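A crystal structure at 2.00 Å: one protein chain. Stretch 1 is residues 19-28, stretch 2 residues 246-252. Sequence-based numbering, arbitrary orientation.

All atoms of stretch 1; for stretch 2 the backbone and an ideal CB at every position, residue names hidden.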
# COMPACT_ATOMS: atom_id res chain seq x y z
N ALA A 19 -0.97 19.84 8.27
CA ALA A 19 -0.36 20.28 7.01
C ALA A 19 -0.42 19.18 5.95
O ALA A 19 -0.74 19.45 4.79
CB ALA A 19 1.08 20.72 7.25
N MET A 20 -0.10 17.93 6.33
CA MET A 20 -0.11 16.86 5.33
C MET A 20 -1.51 16.64 4.77
O MET A 20 -1.68 16.48 3.56
CB MET A 20 0.45 15.56 5.91
CG MET A 20 0.59 14.47 4.85
SD MET A 20 1.30 12.88 5.36
CE MET A 20 2.97 13.37 5.81
N VAL A 21 -2.53 16.62 5.64
CA VAL A 21 -3.90 16.42 5.18
C VAL A 21 -4.30 17.56 4.25
O VAL A 21 -4.80 17.33 3.14
CB VAL A 21 -4.86 16.29 6.37
CG1 VAL A 21 -6.31 16.58 5.94
CG2 VAL A 21 -4.75 14.92 6.99
N GLN A 22 -4.07 18.81 4.67
CA GLN A 22 -4.43 19.97 3.85
C GLN A 22 -3.69 19.96 2.52
O GLN A 22 -4.27 20.27 1.47
CB GLN A 22 -4.14 21.27 4.59
CG GLN A 22 -4.91 21.46 5.87
CD GLN A 22 -4.72 22.84 6.45
OE1 GLN A 22 -4.05 23.69 5.85
NE2 GLN A 22 -5.30 23.08 7.62
N GLN A 23 -2.39 19.67 2.55
CA GLN A 23 -1.63 19.67 1.32
C GLN A 23 -2.07 18.54 0.40
O GLN A 23 -2.15 18.72 -0.82
CB GLN A 23 -0.13 19.57 1.63
CG GLN A 23 0.44 20.86 2.19
CD GLN A 23 1.92 20.75 2.47
OE1 GLN A 23 2.70 20.39 1.59
NE2 GLN A 23 2.32 21.02 3.71
N THR A 24 -2.36 17.36 0.97
CA THR A 24 -2.85 16.26 0.14
C THR A 24 -4.21 16.58 -0.46
O THR A 24 -4.48 16.23 -1.62
CB THR A 24 -2.91 14.97 0.95
OG1 THR A 24 -1.61 14.68 1.50
CG2 THR A 24 -3.34 13.82 0.07
N ALA A 25 -5.07 17.26 0.31
CA ALA A 25 -6.36 17.68 -0.22
C ALA A 25 -6.20 18.62 -1.40
O ALA A 25 -6.89 18.48 -2.42
CB ALA A 25 -7.18 18.36 0.89
N GLY A 26 -5.31 19.62 -1.28
CA GLY A 26 -5.07 20.51 -2.40
C GLY A 26 -4.67 19.76 -3.66
O GLY A 26 -5.16 20.04 -4.75
N PHE A 27 -3.78 18.78 -3.50
CA PHE A 27 -3.31 17.94 -4.60
C PHE A 27 -4.43 17.07 -5.18
O PHE A 27 -4.58 16.97 -6.41
CB PHE A 27 -2.16 17.07 -4.10
CG PHE A 27 -1.65 16.04 -5.10
CD1 PHE A 27 -0.78 16.41 -6.12
CD2 PHE A 27 -2.02 14.71 -4.99
CE1 PHE A 27 -0.30 15.47 -7.02
CE2 PHE A 27 -1.53 13.75 -5.90
CZ PHE A 27 -0.68 14.14 -6.91
N VAL A 28 -5.22 16.42 -4.32
CA VAL A 28 -6.37 15.65 -4.81
C VAL A 28 -7.34 16.54 -5.58
O VAL A 28 -7.83 16.17 -6.65
CB VAL A 28 -7.06 14.92 -3.64
CG1 VAL A 28 -8.38 14.36 -4.09
CG2 VAL A 28 -6.15 13.78 -3.13
N UNK A 246 -4.38 6.68 -11.13
CA UNK A 246 -4.26 7.91 -11.90
C UNK A 246 -3.20 8.86 -11.35
O UNK A 246 -2.49 9.50 -12.13
CB UNK A 246 -5.61 8.62 -11.94
N UNK A 247 -3.09 8.98 -10.03
CA UNK A 247 -2.12 9.88 -9.43
C UNK A 247 -1.68 9.26 -8.11
O UNK A 247 -2.24 8.26 -7.66
CB UNK A 247 -2.70 11.28 -9.23
N UNK A 248 -0.67 9.86 -7.48
CA UNK A 248 -0.00 9.12 -6.41
C UNK A 248 0.48 10.07 -5.32
O UNK A 248 1.01 11.15 -5.61
CB UNK A 248 1.18 8.32 -6.97
N UNK A 249 0.32 9.64 -4.07
CA UNK A 249 0.84 10.34 -2.90
C UNK A 249 1.73 9.37 -2.14
O UNK A 249 1.30 8.26 -1.82
CB UNK A 249 -0.29 10.87 -2.01
N UNK A 250 2.96 9.79 -1.85
CA UNK A 250 3.90 8.93 -1.14
C UNK A 250 4.44 9.63 0.11
O UNK A 250 4.82 10.80 0.06
CB UNK A 250 5.05 8.53 -2.06
N UNK A 251 4.46 8.92 1.23
CA UNK A 251 5.12 9.39 2.44
C UNK A 251 6.45 8.65 2.54
O UNK A 251 6.47 7.42 2.70
CB UNK A 251 4.25 9.17 3.68
N UNK A 252 7.55 9.38 2.42
CA UNK A 252 8.88 8.77 2.38
C UNK A 252 9.66 9.21 3.61
O UNK A 252 9.91 10.42 3.78
CB UNK A 252 9.63 9.15 1.10

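Helix 19-28 runs nearly antiparallel to strand 247-252, with 165° between their N-to-C directions and 10.2 Å between the axes at closest approach. The helix presents Met-20, Thr-24 and Phe-27 to the strand. The hydroxyl of Thr-24 is hydrogen-bonded within its own helix, OG1 donating to Met-20 O at 2.7 Å, so it does not need a partner on the strand, and the surface on offer is largely apolar.

Position 246 precedes the strand, with phi/psi of -91/-40. Its ideal CB has nothing of the helix within 5.5 Å, so stretch 1 sets no preference and polar or charged residues would do as well as any. The residue is Asp-246, whose OD2 is hydrogen-bonded elsewhere in the structure.

At 247 the backbone is extended and CA-to-CB points toward the helix. The ideal CB lies 4.2 Å from Phe-27 CZ, with the ring to one side of it. A small or medium apolar side chain would pack against the ring, such as alanine, cysteine or valine. The residue is Cys-247, with chi1 at 63° (p). Cys-247 SG comes to 4.2 Å from Phe-27 CE2 and 5.2 Å from the ring centroid, 56° off the ring normal, an oblique sulfur-aromatic contact.

Position 248 turns CA-to-CB away, as the alternation of a strand requires, and the helix leaves its side chain unconstrained: large or small, many would fit. It is Phe-248. Its closest contact with the helix is through the backbone, where Phe-248 O lies 3.6 Å from Phe-27 CE2, an approach available to any residue here.

Position 249 points toward the helix again, where its CA lies 7.6 Å from Thr-24 CA. The ideal CB is 4.7 Å from Thr-24 CG2 and 5.0 Å from Phe-27 CE2, which leaves a shallow apolar space between a methyl and a ring. With phi/psi of -124/128, a beta-branched aliphatic is a natural choice, valine or isoleucine, though alanine or leucine could be considered. Val-249 takes the t rotamer, and Val-249 CG2 reaches both neighbors, 3.7 Å from Phe-27 CE2 and 4.1 Å from Thr-24 CG2, the latter being the closest contact between Thr-24 and the strand.

Position 250 is out of reach of the helix, and its side chain is free to be polar. Gln-250 is found there, its amide hydrogen-bonded elsewhere in the structure through OE1 and NE2.

Position 251 has CA-to-CB sideways, its ideal CB 4.9 Å from Met-20 CE. Its CA is 9.6 Å from Met-20 CA, so reaching the thioether takes some length: isoleucine, leucine or methionine would suit better than alanine. Ile-251, with chi1 at -56° (m) and chi2 at 170° (t), brings its end nearer than its CB direction suggests, placing Ile-251 CD1 3.6 Å from Met-20 SD.

Position 252 finds nothing of the helix within reach, so a polar residue is as acceptable as an apolar one. It is Gln-252, extended in chi1 and chi2.

Stretch 2 246-252: DCFVQIQ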
# COMPACT_ATOMS: atom_id res chain seq x y z
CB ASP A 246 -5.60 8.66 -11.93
CG ASP A 246 -6.71 7.84 -12.55
OD1 ASP A 246 -6.48 7.24 -13.61
OD2 ASP A 246 -7.82 7.79 -11.98
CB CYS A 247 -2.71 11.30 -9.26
SG CYS A 247 -4.12 11.36 -8.12
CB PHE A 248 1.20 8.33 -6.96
CG PHE A 248 1.52 7.05 -6.21
CD1 PHE A 248 2.20 7.10 -5.00
CD2 PHE A 248 1.15 5.81 -6.71
CE1 PHE A 248 2.52 5.92 -4.30
CE2 PHE A 248 1.46 4.62 -6.02
CZ PHE A 248 2.16 4.69 -4.82
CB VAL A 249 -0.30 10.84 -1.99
CG1 VAL A 249 0.26 11.55 -0.75
CG2 VAL A 249 -1.25 11.78 -2.77
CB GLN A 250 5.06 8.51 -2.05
CG GLN A 250 6.17 7.79 -1.30
CD GLN A 250 7.35 7.42 -2.19
OE1 GLN A 250 7.93 8.28 -2.86
NE2 GLN A 250 7.70 6.14 -2.22
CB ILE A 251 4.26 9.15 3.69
CG1 ILE A 251 2.89 9.82 3.52
CG2 ILE A 251 4.96 9.71 4.91
CD1 ILE A 251 1.87 9.43 4.59
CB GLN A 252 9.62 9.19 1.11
CG GLN A 252 11.00 8.60 0.98
CD GLN A 252 11.70 9.10 -0.27
OE1 GLN A 252 11.57 8.51 -1.35
NE2 GLN A 252 12.42 10.20 -0.14
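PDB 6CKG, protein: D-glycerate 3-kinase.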